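Local coordinates for protein leucine aminopeptidase 1 (Caenorhabditis elegans, PDB 2HC9) that releases N-terminal amino acids, preferably leucine, from peptides as a zinc-dependent M17-family aminopeptidase and probably serves as a digestive enzyme, at residues 21-26 with 111-116; 75-80 with 91-96; 4-9 with 148-153. The protein carries 1 engineered substitution. All blocks are in the same frame, centred on the assembly; numbering follows the deposited sequence. Where two conformers were deposited one is given.

All three contacts belong to one mixed sheet in the N-terminal domain, away from the zinc site. Contact 1 is its buried core, where strands 18-25 and 108-114 lie side by side with apolar side chains on both faces. Contact 2 lies across strand 72-77, the other neighbour of 18-25, and is partly buried; here helix 90-97 packs on the sheet mainly through aliphatic groups, without a hydrogen bond between the segments. Contact 3 joins strand 145-151, which borders 108-114, to the outermost strand 3-8. Like contact 1 it has parallel backbone bonding, but nearer the surface it adds a salt bridge on one face.

Contact 1: 21-26 with 111-116; sequences IIVGKK and FVLFAE
Val112 O is approached by two groups of strand 21-25: Val23 N donates a nearly straight hydrogen bond to it at 2.8 Å (169°), and the CA-H of Ile22 adds a longer contact. This is the parallel ladder at the heart of the mixed sheet in the N-terminal, macro-like domain, with Ile21, Ile22 and Val23 level with Phe111, Val112 and Leu113. On the next rungs Val112 N bonds to Ile21 O at 3.0 Å and Phe114 N to Val23 O at 2.8 Å.

Ile21, Val23, Phe111 and Leu113 share one face of the sheet. CG of Phe111 lies beside its own backbone N (chi1 -66°), and the ring then comes to lie alongside Ile21, pointing the same way, with Phe111 CE1 3.7 Å from Ile21 CB, while Val23 CG2 sits at the ring edge near CD1. Helix 120-128 packs over this face through Ile127, which touches Phe111. An alanine in place of Phe111 would probably leave a gap beside the CB, CG2 and CD1 atoms of Ile21 and deprive Val23 CG2 of its aromatic neighbour. Further along, Val23 CG1 meets Leu113 CD1 at 3.9 Å.

The other face carries Ile22, Val112 and Phe114. Ile22 CG2 lies in the plane of the Phe114 ring, 3.7 Å from the edge atom CE2, and Phe38 meets the same ring edge-to-face. Where the strands part, one water takes over the bridging: it accepts from Lys25 N at 2.9 Å and donates to Phe114 O at 2.6 Å.

Contact 2: 75-80 with 91-96; sequences ITVPDA and HSIYKE
The pyrrolidine ring of Pro78 is the one ring that meets the opposing segment, and it does so through its CD-CG side, with CD 3.7 Å from Ser92 CB. Ser92 OG also comes near CD and CG, but this residue has two conformers, so that approach is doubtful. No planar group is stacked between strand and helix; the rest of the contact is aliphatic.

Val77 and Ile93 make the tight apolar touch, with Val77 CG2 3.6 Å from Ile93 CG1. The valine methyl is anti to its carbonyl carbon, which brings it to the helix, while Ile93 also packs on Val23 of strand 18-25 and on Ile127 of helix 120-128. One helical turn on from Ser92, Glu96 CB rests on Ile75, with Glu96 CB 3.9 Å from Ile75 CG2 and 4.1 Å from Ile75 CD1. The glutamate chain then bends at chi2 (-57°) and its carboxylate leads away from the strand, so it is the CB end of the side chain that rests on the isoleucine. At the same residue, the backbone O of Glu96 accepts a hydrogen bond from Arg64.

No hydrogen bond joins the two segments. Their axes pass 8.3 Å apart and run nearly antiparallel, at 154°. Helix 90-97 thus covers the sheet on its way from strand 72-77 to the parallel strand 108-114, with strand 18-25 lying between those two: the layered packing of a beta-alpha-beta crossover in an alpha/beta domain.

Contact 3: 4-9 with 148-153; sequences VLVRNG and IDVVCD
Ile148, Asp149 and Arg7 are the three residues with the most surface buried where the edge strand 3-8 joins strand 145-151, in parallel, at one border of the mixed N-terminal sheet. The backbone of Ile148 is bonded in both directions: its N donates to Leu5 O at 2.8 Å and its O accepts from Arg7 N at 2.8 Å. Its side chain lies on the face shared with Val6 and Val150, where CD1 reaches Val4 CG1 at 3.8 Å. Val6 CG1 continues this apolar strip to Val150 CG2, and helix 120-128 packs over it, Ile127 touching Ile148 and Val124 touching Val6 and Val150.

On the other face a charged pair, Arg7 and Asp149, is level across the strands, and the two side chains run side by side in the same direction. The arginine chain turns at chi3 (-62°), and the guanidinium presents NE and NH2 to the carboxylate in a side-on salt bridge, one nitrogen to each oxygen. Arg7 NE lies 2.8 Å from Asp149 OD1, which it meets on the syn side but tilted out of the carboxylate plane, with OD1 close to the guanidinium plane. Arg7 NH2 meets the syn lone pair of Asp149 OD2 at 3.0 Å, and the two planar groups are 35° apart. OD2 also accepts from His110 NE2 and Gln11 N, and Arg7 NH1 bonds to Ala12 O. With donors on both oxygens, the carboxylate is held against turning, and the nearby positive charge is likely to favour its ionised form.

Arg7 O takes Val150 N in an almost straight bond. Strand 3-8 ends at Asn8; the next residue, Gly9, has a positive phi (105°) that suits a residue without a side chain, and Gly9 N donates a bent bond to Val150 O at 2.8 Å.

Contact 1: 21-26 with 111-116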
# COMPACT_ATOMS: atom_id res chain seq x y z
N ILE A 21 7.20 -37.75 -30.61
CA ILE A 21 7.75 -36.40 -30.62
C ILE A 21 9.21 -36.44 -31.08
O ILE A 21 10.04 -37.10 -30.45
CB ILE A 21 7.60 -35.70 -29.24
CG1 ILE A 21 6.11 -35.57 -28.90
CG2 ILE A 21 8.31 -34.32 -29.24
CD1 ILE A 21 5.84 -35.17 -27.50
N ILE A 22 9.49 -35.77 -32.19
CA ILE A 22 10.86 -35.68 -32.72
C ILE A 22 11.51 -34.36 -32.29
O ILE A 22 10.90 -33.30 -32.40
CB ILE A 22 10.88 -35.76 -34.28
CG1 ILE A 22 10.17 -37.05 -34.73
CG2 ILE A 22 12.33 -35.69 -34.83
CD1 ILE A 22 9.72 -37.01 -36.20
N VAL A 23 12.74 -34.45 -31.78
CA VAL A 23 13.42 -33.27 -31.24
C VAL A 23 14.83 -33.11 -31.82
O VAL A 23 15.61 -34.07 -31.84
CB VAL A 23 13.49 -33.33 -29.69
CG1 VAL A 23 14.09 -32.01 -29.11
CG2 VAL A 23 12.11 -33.63 -29.11
N GLY A 24 15.15 -31.91 -32.28
CA GLY A 24 16.52 -31.64 -32.73
C GLY A 24 16.78 -30.17 -33.02
O GLY A 24 15.87 -29.43 -33.36
N LYS A 25 18.04 -29.76 -32.91
CA LYS A 25 18.48 -28.52 -33.55
C LYS A 25 18.30 -28.51 -35.05
O LYS A 25 18.50 -29.53 -35.72
CB LYS A 25 19.91 -28.17 -33.17
CG LYS A 25 20.06 -27.75 -31.70
CD LYS A 25 21.51 -27.61 -31.32
CE LYS A 25 21.66 -26.84 -30.01
NZ LYS A 25 23.06 -26.91 -29.53
N LYS A 26 17.95 -27.35 -35.57
CA LYS A 26 17.69 -27.15 -36.98
C LYS A 26 18.82 -27.70 -37.86
O LYS A 26 18.56 -28.39 -38.83
CB LYS A 26 17.50 -25.64 -37.24
CG LYS A 26 16.94 -25.28 -38.61
CD LYS A 26 15.54 -25.84 -38.80
CE LYS A 26 15.08 -25.70 -40.23
NZ LYS A 26 14.95 -24.27 -40.62
N PHE A 111 9.98 -40.43 -27.83
CA PHE A 111 10.86 -39.32 -28.28
C PHE A 111 11.97 -39.86 -29.14
O PHE A 111 12.67 -40.80 -28.75
CB PHE A 111 11.47 -38.52 -27.11
CG PHE A 111 10.44 -37.77 -26.32
CD1 PHE A 111 10.18 -36.43 -26.58
CD2 PHE A 111 9.67 -38.45 -25.36
CE1 PHE A 111 9.17 -35.76 -25.88
CE2 PHE A 111 8.67 -37.79 -24.65
CZ PHE A 111 8.42 -36.44 -24.90
N VAL A 112 12.15 -39.23 -30.29
CA VAL A 112 13.37 -39.39 -31.07
C VAL A 112 14.18 -38.11 -30.93
O VAL A 112 13.83 -37.06 -31.49
CB VAL A 112 13.08 -39.68 -32.54
CG1 VAL A 112 14.42 -39.81 -33.29
CG2 VAL A 112 12.26 -40.99 -32.68
N LEU A 113 15.26 -38.22 -30.18
CA LEU A 113 16.11 -37.07 -29.85
C LEU A 113 17.40 -37.10 -30.68
O LEU A 113 18.31 -37.89 -30.41
CB LEU A 113 16.44 -37.06 -28.35
CG LEU A 113 17.43 -35.98 -27.85
CD1 LEU A 113 16.87 -34.56 -28.11
CD2 LEU A 113 17.69 -36.17 -26.36
N PHE A 114 17.47 -36.20 -31.67
CA PHE A 114 18.69 -36.04 -32.47
C PHE A 114 19.57 -34.98 -31.82
O PHE A 114 19.38 -33.80 -32.04
CB PHE A 114 18.34 -35.57 -33.88
CG PHE A 114 17.60 -36.60 -34.69
CD1 PHE A 114 18.26 -37.72 -35.19
CD2 PHE A 114 16.24 -36.42 -34.98
CE1 PHE A 114 17.57 -38.69 -35.95
CE2 PHE A 114 15.54 -37.37 -35.74
CZ PHE A 114 16.21 -38.50 -36.23
N ALA A 115 20.52 -35.41 -31.01
CA ALA A 115 21.32 -34.44 -30.26
C ALA A 115 22.75 -34.85 -30.38
O ALA A 115 23.09 -36.03 -30.30
CB ALA A 115 20.88 -34.39 -28.81
N GLU A 116 23.61 -33.85 -30.58
CA GLU A 116 25.05 -34.03 -30.50
C GLU A 116 25.44 -34.33 -29.07
O GLU A 116 24.73 -33.95 -28.14
CB GLU A 116 25.76 -32.75 -30.95
CG GLU A 116 25.83 -32.59 -32.45
CD GLU A 116 27.16 -33.03 -33.03
OE1 GLU A 116 27.37 -34.25 -33.17
OE2 GLU A 116 27.99 -32.15 -33.36
O HOH W 1 20.06 -31.35 -31.67

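Contact 2: 75-80 with 91-96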
# COMPACT_ATOMS: atom_id res chain seq x y z
N ILE A 75 9.77 -30.79 -32.66
CA ILE A 75 10.30 -29.64 -31.93
C ILE A 75 11.67 -29.28 -32.51
O ILE A 75 12.61 -30.07 -32.46
CB ILE A 75 10.39 -29.93 -30.40
CG1 ILE A 75 8.98 -30.06 -29.81
CG2 ILE A 75 11.21 -28.82 -29.67
CD1 ILE A 75 8.99 -30.47 -28.30
N THR A 76 11.76 -28.08 -33.07
CA THR A 76 13.01 -27.55 -33.57
C THR A 76 13.66 -26.65 -32.52
O THR A 76 13.06 -25.68 -32.04
CB THR A 76 12.81 -26.80 -34.91
OG1 THR A 76 12.20 -27.69 -35.86
CG2 THR A 76 14.14 -26.31 -35.46
N VAL A 77 14.90 -26.98 -32.17
CA VAL A 77 15.68 -26.26 -31.17
C VAL A 77 16.60 -25.29 -31.94
O VAL A 77 17.20 -25.68 -32.94
CB VAL A 77 16.56 -27.27 -30.36
CG1 VAL A 77 17.41 -26.57 -29.28
CG2 VAL A 77 15.66 -28.33 -29.72
N PRO A 78 16.73 -24.04 -31.46
CA PRO A 78 17.65 -23.13 -32.17
C PRO A 78 19.11 -23.56 -32.07
O PRO A 78 19.53 -24.18 -31.08
CB PRO A 78 17.42 -21.77 -31.51
CG PRO A 78 16.64 -22.01 -30.28
CD PRO A 78 16.06 -23.40 -30.31
N ASP A 79 19.86 -23.24 -33.12
CA ASP A 79 21.29 -23.49 -33.14
C ASP A 79 22.10 -22.39 -32.45
O ASP A 79 23.07 -22.69 -31.74
CB ASP A 79 21.75 -23.65 -34.58
CG ASP A 79 21.48 -25.04 -35.12
OD1 ASP A 79 22.13 -26.00 -34.66
OD2 ASP A 79 20.61 -25.16 -35.98
N ALA A 80 21.69 -21.15 -32.64
CA ALA A 80 22.39 -19.98 -32.07
C ALA A 80 22.12 -19.82 -30.58
O ALA A 80 21.05 -20.15 -30.11
CB ALA A 80 21.96 -18.72 -32.79
N HIS A 91 16.47 -25.15 -22.61
CA HIS A 91 15.21 -24.49 -22.22
C HIS A 91 14.17 -24.39 -23.33
O HIS A 91 12.98 -24.40 -23.03
CB HIS A 91 15.45 -23.13 -21.58
CG HIS A 91 16.35 -23.20 -20.40
ND1 HIS A 91 17.72 -23.32 -20.53
CD2 HIS A 91 16.09 -23.26 -19.08
CE1 HIS A 91 18.27 -23.40 -19.34
NE2 HIS A 91 17.30 -23.37 -18.44
N SER A 92 14.62 -24.28 -24.58
CA SER A 92 13.72 -24.22 -25.73
C SER A 92 12.90 -25.50 -25.88
O SER A 92 11.74 -25.46 -26.30
CB SER A 92 14.49 -23.98 -27.04
OG SER A 92 15.13 -22.72 -27.04
N ILE A 93 13.52 -26.64 -25.57
CA ILE A 93 12.76 -27.93 -25.57
C ILE A 93 11.64 -27.87 -24.54
O ILE A 93 10.49 -28.11 -24.85
CB ILE A 93 13.66 -29.14 -25.28
CG1 ILE A 93 14.71 -29.29 -26.40
CG2 ILE A 93 12.79 -30.43 -25.12
CD1 ILE A 93 15.78 -30.32 -26.08
N TYR A 94 11.98 -27.49 -23.32
CA TYR A 94 10.96 -27.38 -22.29
C TYR A 94 9.84 -26.43 -22.70
O TYR A 94 8.67 -26.75 -22.55
CB TYR A 94 11.57 -26.92 -20.98
CG TYR A 94 10.59 -26.94 -19.81
CD1 TYR A 94 10.43 -28.09 -19.04
CD2 TYR A 94 9.84 -25.81 -19.47
CE1 TYR A 94 9.57 -28.11 -17.94
CE2 TYR A 94 8.94 -25.82 -18.38
CZ TYR A 94 8.82 -26.96 -17.62
OH TYR A 94 7.97 -26.98 -16.53
N LYS A 95 10.20 -25.26 -23.23
CA LYS A 95 9.19 -24.27 -23.64
C LYS A 95 8.17 -24.83 -24.64
O LYS A 95 6.97 -24.55 -24.56
CB LYS A 95 9.89 -23.04 -24.24
CG LYS A 95 8.92 -21.95 -24.68
CD LYS A 95 9.62 -20.75 -25.27
CE LYS A 95 10.23 -21.08 -26.62
NZ LYS A 95 11.72 -21.09 -26.51
N GLU A 96 8.65 -25.60 -25.61
CA GLU A 96 7.81 -26.13 -26.68
C GLU A 96 7.06 -27.39 -26.25
O GLU A 96 5.95 -27.65 -26.72
CB GLU A 96 8.65 -26.44 -27.93
CG GLU A 96 9.34 -25.21 -28.56
CD GLU A 96 8.39 -24.07 -28.97
OE1 GLU A 96 7.17 -24.26 -29.04
OE2 GLU A 96 8.90 -22.97 -29.26

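Contact 3: 4-9 with 148-153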
# COMPACT_ATOMS: atom_id res chain seq x y z
N VAL A 4 9.88 -43.47 -17.39
CA VAL A 4 10.72 -42.84 -18.40
C VAL A 4 12.01 -43.65 -18.55
O VAL A 4 12.74 -43.86 -17.60
CB VAL A 4 11.05 -41.36 -18.06
CG1 VAL A 4 12.06 -40.79 -19.05
CG2 VAL A 4 9.79 -40.52 -18.08
N LEU A 5 12.25 -44.15 -19.76
CA LEU A 5 13.48 -44.90 -20.04
C LEU A 5 14.20 -44.16 -21.14
O LEU A 5 13.59 -43.75 -22.13
CB LEU A 5 13.14 -46.32 -20.56
CG LEU A 5 14.37 -47.17 -20.93
CD1 LEU A 5 15.19 -47.51 -19.67
CD2 LEU A 5 13.92 -48.47 -21.64
N VAL A 6 15.51 -44.00 -20.97
CA VAL A 6 16.34 -43.40 -21.98
C VAL A 6 17.13 -44.53 -22.65
O VAL A 6 17.75 -45.35 -21.96
CB VAL A 6 17.33 -42.36 -21.37
CG1 VAL A 6 18.19 -41.72 -22.48
CG2 VAL A 6 16.56 -41.27 -20.59
N ARG A 7 17.08 -44.58 -23.98
CA ARG A 7 17.81 -45.62 -24.73
C ARG A 7 18.80 -45.04 -25.71
O ARG A 7 18.63 -43.93 -26.24
CB ARG A 7 16.82 -46.52 -25.50
CG ARG A 7 15.81 -47.23 -24.60
CD ARG A 7 14.89 -48.20 -25.34
NE ARG A 7 14.04 -47.56 -26.35
CZ ARG A 7 12.97 -48.14 -26.89
NH1 ARG A 7 12.62 -49.37 -26.51
NH2 ARG A 7 12.26 -47.52 -27.82
N ASN A 8 19.82 -45.84 -25.98
CA ASN A 8 20.89 -45.48 -26.89
C ASN A 8 20.48 -45.97 -28.28
O ASN A 8 20.71 -47.14 -28.60
CB ASN A 8 22.14 -46.21 -26.40
CG ASN A 8 23.37 -45.90 -27.22
OD1 ASN A 8 23.41 -44.96 -28.02
ND2 ASN A 8 24.41 -46.71 -27.00
N GLY A 9 19.84 -45.12 -29.08
CA GLY A 9 19.39 -45.48 -30.44
C GLY A 9 17.90 -45.72 -30.55
O GLY A 9 17.25 -46.14 -29.57
N ILE A 148 12.73 -42.24 -24.36
CA ILE A 148 13.57 -41.23 -25.00
C ILE A 148 14.73 -41.93 -25.70
O ILE A 148 15.71 -42.38 -25.07
CB ILE A 148 14.12 -40.18 -23.97
CG1 ILE A 148 12.94 -39.63 -23.11
CG2 ILE A 148 14.90 -39.07 -24.70
CD1 ILE A 148 13.37 -38.76 -21.94
N ASP A 149 14.62 -42.01 -27.02
CA ASP A 149 15.63 -42.64 -27.87
C ASP A 149 16.60 -41.61 -28.43
O ASP A 149 16.26 -40.76 -29.26
CB ASP A 149 14.95 -43.42 -29.01
CG ASP A 149 14.23 -44.67 -28.50
OD1 ASP A 149 14.30 -44.97 -27.28
OD2 ASP A 149 13.60 -45.35 -29.33
N VAL A 150 17.83 -41.70 -27.94
CA VAL A 150 18.82 -40.71 -28.28
C VAL A 150 19.58 -41.25 -29.49
O VAL A 150 20.08 -42.38 -29.47
CB VAL A 150 19.81 -40.49 -27.13
CG1 VAL A 150 20.84 -39.45 -27.53
CG2 VAL A 150 19.08 -40.07 -25.84
N VAL A 151 19.65 -40.43 -30.54
CA VAL A 151 20.42 -40.74 -31.74
C VAL A 151 21.71 -39.93 -31.67
O VAL A 151 21.73 -38.72 -31.97
CB VAL A 151 19.64 -40.35 -33.01
CG1 VAL A 151 20.46 -40.70 -34.27
CG2 VAL A 151 18.28 -41.06 -33.04
N CYS A 152 22.76 -40.59 -31.21
CA CYS A 152 24.05 -39.95 -30.98
C CYS A 152 25.11 -41.04 -30.99
O CYS A 152 25.06 -41.96 -30.17
CB CYS A 152 24.06 -39.21 -29.63
SG CYS A 152 25.68 -38.48 -29.17
N ASP A 153 26.08 -40.91 -31.90
CA ASP A 153 27.17 -41.89 -32.12
C ASP A 153 27.91 -42.28 -30.84
O ASP A 153 28.17 -43.46 -30.59
CB ASP A 153 28.21 -41.31 -33.09
CG ASP A 153 27.71 -41.24 -34.52
OD1 ASP A 153 26.95 -42.14 -34.94
OD2 ASP A 153 28.11 -40.29 -35.23
O HOH W 2 22.43 -43.39 -29.99
O HOH W 3 25.62 -44.74 -29.75